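Local coordinates for protein varicella-zoster virus protease (Human herpesvirus 3, PDB 1VZV) that is a serine protease that probably cleaves the scaffold assembly protein inside the nuclear procapsid so that the herpesvirus capsid can mature, and is active as a dimer, at residues I66-E78 and N178-L192. Sequence-based numbering, arbitrary orientation.
Sequences IVRCPQLHAVLFE and NKVWKVSEDKLAKVL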
loop_
_atom_site.group_PDB
_atom_site.type_symbol
_atom_site.label_atom_id
_atom_site.label_comp_id
_atom_site.label_asym_id
_atom_site.label_seq_id
_atom_site.Cartn_x
_atom_site.Cartn_y
_atom_site.Cartn_z
ATOM N N ILE A 66 19.747 4.262 13.372
ATOM C CA ILE A 66 18.757 4.833 14.250
ATOM C C ILE A 66 17.710 5.612 13.427
ATOM O O ILE A 66 18.036 6.289 12.438
ATOM C CB ILE A 66 19.416 5.674 15.386
ATOM C CG1 ILE A 66 18.391 6.005 16.463
ATOM C CG2 ILE A 66 20.030 6.947 14.853
ATOM C CD1 ILE A 66 19.015 6.459 17.737
ATOM N N VAL A 67 16.443 5.356 13.745
ATOM C CA VAL A 67 15.312 6.009 13.106
ATOM C C VAL A 67 14.569 6.692 14.259
ATOM O O VAL A 67 13.844 6.073 15.037
ATOM C CB VAL A 67 14.418 4.990 12.302
ATOM C CG1 VAL A 67 13.150 5.657 11.767
ATOM C CG2 VAL A 67 15.220 4.405 11.142
ATOM N N ARG A 68 14.889 7.962 14.434
ATOM C CA ARG A 68 14.298 8.782 15.467
ATOM C C ARG A 68 13.671 9.982 14.747
ATOM O O ARG A 68 14.340 10.985 14.503
ATOM C CB ARG A 68 15.396 9.234 16.435
ATOM C CG ARG A 68 14.935 10.083 17.613
ATOM C CD ARG A 68 16.157 10.564 18.405
ATOM N NE ARG A 68 16.751 9.506 19.217
ATOM C CZ ARG A 68 16.652 9.454 20.548
ATOM N NH1 ARG A 68 16.074 10.463 21.212
ATOM N NH2 ARG A 68 17.193 8.430 21.227
ATOM N N CYS A 69 12.415 9.823 14.326
ATOM C CA CYS A 69 11.656 10.869 13.623
ATOM C C CYS A 69 10.261 10.884 14.242
ATOM O O CYS A 69 9.473 9.966 14.061
ATOM C CB CYS A 69 11.584 10.585 12.101
ATOM S SG CYS A 69 10.383 11.625 11.182
ATOM N N PRO A 70 9.944 11.915 15.017
ATOM C CA PRO A 70 8.610 11.912 15.611
ATOM C C PRO A 70 7.478 11.872 14.610
ATOM O O PRO A 70 6.470 11.220 14.865
ATOM C CB PRO A 70 8.595 13.191 16.456
ATOM C CG PRO A 70 9.524 14.103 15.725
ATOM C CD PRO A 70 10.671 13.151 15.341
ATOM N N GLN A 71 7.642 12.506 13.458
ATOM C CA GLN A 71 6.558 12.506 12.480
ATOM C C GLN A 71 6.267 11.130 11.872
ATOM O O GLN A 71 5.103 10.776 11.652
ATOM C CB GLN A 71 6.801 13.546 11.381
ATOM C CG GLN A 71 6.707 15.006 11.848
ATOM C CD GLN A 71 7.847 15.395 12.759
ATOM O OE1 GLN A 71 8.956 14.882 12.626
ATOM N NE2 GLN A 71 7.577 16.268 13.715
ATOM N N LEU A 72 7.317 10.337 11.656
ATOM C CA LEU A 72 7.165 9.006 11.080
ATOM C C LEU A 72 6.160 8.150 11.831
ATOM O O LEU A 72 5.463 7.368 11.213
ATOM C CB LEU A 72 8.513 8.309 10.989
ATOM C CG LEU A 72 8.722 6.995 10.227
ATOM C CD1 LEU A 72 8.799 5.834 11.204
ATOM C CD2 LEU A 72 7.681 6.780 9.155
ATOM N N HIS A 73 6.057 8.307 13.152
ATOM C CA HIS A 73 5.091 7.527 13.938
ATOM C C HIS A 73 3.713 8.181 13.928
ATOM O O HIS A 73 2.687 7.496 13.941
ATOM C CB HIS A 73 5.506 7.386 15.394
ATOM C CG HIS A 73 6.849 6.769 15.597
ATOM N ND1 HIS A 73 7.256 6.276 16.821
ATOM C CD2 HIS A 73 7.916 6.654 14.770
ATOM C CE1 HIS A 73 8.520 5.897 16.743
ATOM N NE2 HIS A 73 8.943 6.116 15.510
ATOM N N ALA A 74 3.684 9.504 13.937
ATOM C CA ALA A 74 2.421 10.203 13.958
ATOM C C ALA A 74 1.539 9.967 12.739
ATOM O O ALA A 74 0.367 9.649 12.907
ATOM C CB ALA A 74 2.645 11.671 14.168
ATOM N N VAL A 75 2.101 10.068 11.526
ATOM C CA VAL A 75 1.325 9.897 10.275
ATOM C C VAL A 75 0.765 8.481 10.045
ATOM O O VAL A 75 -0.338 8.311 9.504
ATOM C CB VAL A 75 2.088 10.436 8.969
ATOM C CG1 VAL A 75 3.254 11.329 9.338
ATOM C CG2 VAL A 75 2.517 9.299 8.030
ATOM N N LEU A 76 1.544 7.491 10.473
ATOM C CA LEU A 76 1.218 6.080 10.378
ATOM C C LEU A 76 0.092 5.808 11.372
ATOM O O LEU A 76 -0.952 5.290 11.019
ATOM C CB LEU A 76 2.476 5.279 10.722
ATOM C CG LEU A 76 3.025 4.224 9.761
ATOM C CD1 LEU A 76 2.715 4.575 8.351
ATOM C CD2 LEU A 76 4.521 4.077 9.946
ATOM N N PHE A 77 0.292 6.207 12.617
ATOM C CA PHE A 77 -0.714 6.031 13.656
ATOM C C PHE A 77 -2.068 6.583 13.191
ATOM O O PHE A 77 -3.134 6.025 13.472
ATOM C CB PHE A 77 -0.272 6.774 14.910
ATOM C CG PHE A 77 0.480 5.932 15.887
ATOM C CD1 PHE A 77 0.458 4.547 15.803
ATOM C CD2 PHE A 77 1.176 6.530 16.929
ATOM C CE1 PHE A 77 1.117 3.771 16.745
ATOM C CE2 PHE A 77 1.832 5.768 17.869
ATOM C CZ PHE A 77 1.806 4.385 17.783
ATOM N N GLU A 78 -2.009 7.728 12.532
ATOM C CA GLU A 78 -3.183 8.360 12.009
ATOM C C GLU A 78 -3.764 7.442 10.958
ATOM O O GLU A 78 -4.937 7.142 11.020
ATOM C CB GLU A 78 -2.795 9.677 11.387
ATOM C CG GLU A 78 -3.938 10.546 10.946
ATOM C CD GLU A 78 -3.450 11.905 10.419
ATOM O OE1 GLU A 78 -2.427 11.935 9.666
ATOM O OE2 GLU A 78 -4.087 12.936 10.766
ATOM N N ASN A 178 20.360 11.435 20.154
ATOM C CA ASN A 178 19.278 12.320 20.633
ATOM C C ASN A 178 18.582 12.966 19.405
ATOM O O ASN A 178 17.358 13.247 19.411
ATOM C CB ASN A 178 19.858 13.445 21.527
ATOM C CG ASN A 178 19.387 14.872 21.090
ATOM O OD1 ASN A 178 19.867 15.429 20.079
ATOM N ND2 ASN A 178 18.416 15.433 21.830
ATOM N N LYS A 179 19.429 13.342 18.449
ATOM C CA LYS A 179 19.056 13.954 17.190
ATOM C C LYS A 179 17.667 13.492 16.755
ATOM O O LYS A 179 17.486 12.309 16.537
ATOM C CB LYS A 179 20.059 13.446 16.162
ATOM C CG LYS A 179 20.642 14.441 15.229
ATOM C CD LYS A 179 21.731 13.742 14.451
ATOM C CE LYS A 179 22.528 14.717 13.583
ATOM N NZ LYS A 179 23.949 14.255 13.338
ATOM N N VAL A 180 16.674 14.370 16.693
ATOM C CA VAL A 180 15.368 13.924 16.216
ATOM C C VAL A 180 15.114 14.447 14.783
ATOM O O VAL A 180 15.119 15.656 14.523
ATOM C CB VAL A 180 14.177 14.232 17.210
ATOM C CG1 VAL A 180 14.589 13.956 18.647
ATOM C CG2 VAL A 180 13.641 15.635 17.059
ATOM N N TRP A 181 15.025 13.517 13.835
ATOM C CA TRP A 181 14.783 13.852 12.442
ATOM C C TRP A 181 13.345 14.295 12.226
ATOM O O TRP A 181 12.392 13.568 12.508
ATOM C CB TRP A 181 15.131 12.667 11.546
ATOM C CG TRP A 181 16.597 12.421 11.519
ATOM C CD1 TRP A 181 17.490 12.879 10.585
ATOM C CD2 TRP A 181 17.376 11.762 12.528
ATOM N NE1 TRP A 181 18.778 12.562 10.962
ATOM C CE2 TRP A 181 18.736 11.877 12.152
ATOM C CE3 TRP A 181 17.060 11.086 13.712
ATOM C CZ2 TRP A 181 19.777 11.345 12.928
ATOM C CZ3 TRP A 181 18.095 10.554 14.479
ATOM C CH2 TRP A 181 19.436 10.688 14.084
ATOM N N LYS A 182 13.189 15.526 11.775
ATOM C CA LYS A 182 11.868 16.052 11.529
ATOM C C LYS A 182 11.593 16.164 10.047
ATOM O O LYS A 182 12.407 16.751 9.317
ATOM C CB LYS A 182 11.723 17.423 12.169
ATOM C CG LYS A 182 11.552 17.347 13.658
ATOM C CD LYS A 182 11.526 18.720 14.285
ATOM C CE LYS A 182 10.912 18.653 15.675
ATOM N NZ LYS A 182 9.436 18.369 15.615
ATOM N N VAL A 183 10.518 15.510 9.590
ATOM C CA VAL A 183 10.064 15.581 8.194
ATOM C C VAL A 183 8.669 16.146 8.425
ATOM O O VAL A 183 8.285 16.358 9.562
ATOM C CB VAL A 183 10.039 14.193 7.469
ATOM C CG1 VAL A 183 9.457 14.335 6.104
ATOM C CG2 VAL A 183 11.444 13.643 7.302
ATOM N N SER A 184 7.887 16.377 7.392
ATOM C CA SER A 184 6.584 16.982 7.610
ATOM C C SER A 184 5.400 16.147 7.173
ATOM O O SER A 184 5.192 15.966 5.987
ATOM C CB SER A 184 6.548 18.323 6.879
ATOM O OG SER A 184 7.878 18.807 6.670
ATOM N N GLU A 185 4.601 15.701 8.135
ATOM C CA GLU A 185 3.401 14.890 7.906
ATOM C C GLU A 185 2.830 14.940 6.478
ATOM O O GLU A 185 2.620 13.894 5.855
ATOM C CB GLU A 185 2.315 15.310 8.902
ATOM C CG GLU A 185 1.559 14.177 9.556
ATOM C CD GLU A 185 1.326 14.410 11.065
ATOM O OE1 GLU A 185 2.003 15.296 11.657
ATOM O OE2 GLU A 185 0.463 13.703 11.665
ATOM N N ASP A 186 2.630 16.152 5.953
ATOM C CA ASP A 186 2.078 16.358 4.609
ATOM C C ASP A 186 2.892 15.716 3.509
ATOM O O ASP A 186 2.313 15.188 2.573
ATOM C CB ASP A 186 1.886 17.852 4.305
ATOM C CG ASP A 186 0.588 18.428 4.900
ATOM O OD1 ASP A 186 -0.373 17.632 5.092
ATOM O OD2 ASP A 186 0.520 19.675 5.152
ATOM N N LYS A 187 4.220 15.798 3.600
ATOM C CA LYS A 187 5.136 15.194 2.608
ATOM C C LYS A 187 5.510 13.752 2.980
ATOM O O LYS A 187 5.899 12.933 2.134
ATOM C CB LYS A 187 6.414 16.016 2.480
ATOM C CG LYS A 187 7.468 15.682 3.490
ATOM C CD LYS A 187 8.688 15.188 2.778
ATOM C CE LYS A 187 9.202 16.224 1.777
ATOM N NZ LYS A 187 9.641 17.511 2.407
ATOM N N LEU A 188 5.397 13.464 4.269
ATOM C CA LEU A 188 5.696 12.156 4.791
ATOM C C LEU A 188 4.586 11.243 4.321
ATOM O O LEU A 188 4.863 10.137 3.878
ATOM C CB LEU A 188 5.755 12.207 6.313
ATOM C CG LEU A 188 6.504 11.076 7.018
ATOM C CD1 LEU A 188 7.878 10.866 6.393
ATOM C CD2 LEU A 188 6.621 11.396 8.493
ATOM N N ALA A 189 3.348 11.736 4.340
ATOM C CA ALA A 189 2.188 10.952 3.912
ATOM C C ALA A 189 2.199 10.696 2.406
ATOM O O ALA A 189 1.518 9.796 1.905
ATOM C CB ALA A 189 0.912 11.632 4.320
ATOM N N LYS A 190 3.004 11.484 1.698
ATOM C CA LYS A 190 3.156 11.362 0.253
ATOM C C LYS A 190 4.292 10.394 -0.052
ATOM O O LYS A 190 4.211 9.618 -0.991
ATOM C CB LYS A 190 3.430 12.734 -0.398
ATOM C CG LYS A 190 2.201 13.651 -0.497
ATOM C CD LYS A 190 2.538 15.047 -1.005
ATOM C CE LYS A 190 1.273 15.946 -1.020
ATOM N NZ LYS A 190 0.325 15.759 -2.200
ATOM N N VAL A 191 5.372 10.445 0.713
ATOM C CA VAL A 191 6.435 9.501 0.439
ATOM C C VAL A 191 5.929 8.105 0.813
ATOM O O VAL A 191 6.183 7.142 0.105
ATOM C CB VAL A 191 7.730 9.795 1.230
ATOM C CG1 VAL A 191 8.845 8.873 0.757
ATOM C CG2 VAL A 191 8.147 11.232 1.076
ATOM N N LEU A 192 5.186 8.008 1.912
ATOM C CA LEU A 192 4.663 6.727 2.381
ATOM C C LEU A 192 3.533 6.234 1.504
ATOM O O LEU A 192 3.257 5.046 1.475
ATOM C CB LEU A 192 4.237 6.787 3.852
ATOM C CG LEU A 192 5.288 7.025 4.947
ATOM C CD1 LEU A 192 4.612 7.045 6.299
ATOM C CD2 LEU A 192 6.336 5.961 4.930
#
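V75 splits its two methyls between L188 and L192: CG1 meets CD2 of L188 at 3.5 Å, and CG2 reaches CD1 of L192. These apolar contacts join helix 70-78 to helix 185-192, whose axes come within 9.6 Å and cross at -68°. The CD1 of L192 also touches CD1 of L76 at 3.7 Å, the two leucine side chains lying nearly perpendicular. L188 holds CG trans to its backbone N (chi1 -160°), which carries CD2 over the first helical turn, against the backbone of Q71 and L72. The E185 side chain slides past V75 in the opposite direction, CG beside CG1.

In this S21 assemblin fold, strand 61-67 of the central sheet passes through R68 and C69 into helix 70-78, and residues 178-183 run alongside these two residues, leading toward helix 185-192. W181 packs here on I66, with CH2 3.9 Å from CG2, while CA of N178 lies over one face of the R68 guanidinium, offset toward its rim.

W181 N donates to R68 O, with an N-H...O angle of 148°, although the position of that oxygen is uncertain. One residue on, C69 N-caps helix 70-78 through a weak bond from L72 N to SG (3.4 Å). Two like charges, OE1 of E78 and OE2 of E185, lie 3.9 Å apart; K190 of the second subunit, salt-bridged to that E78 oxygen and packed on E185, would probably offset their repulsion at the dimer interface.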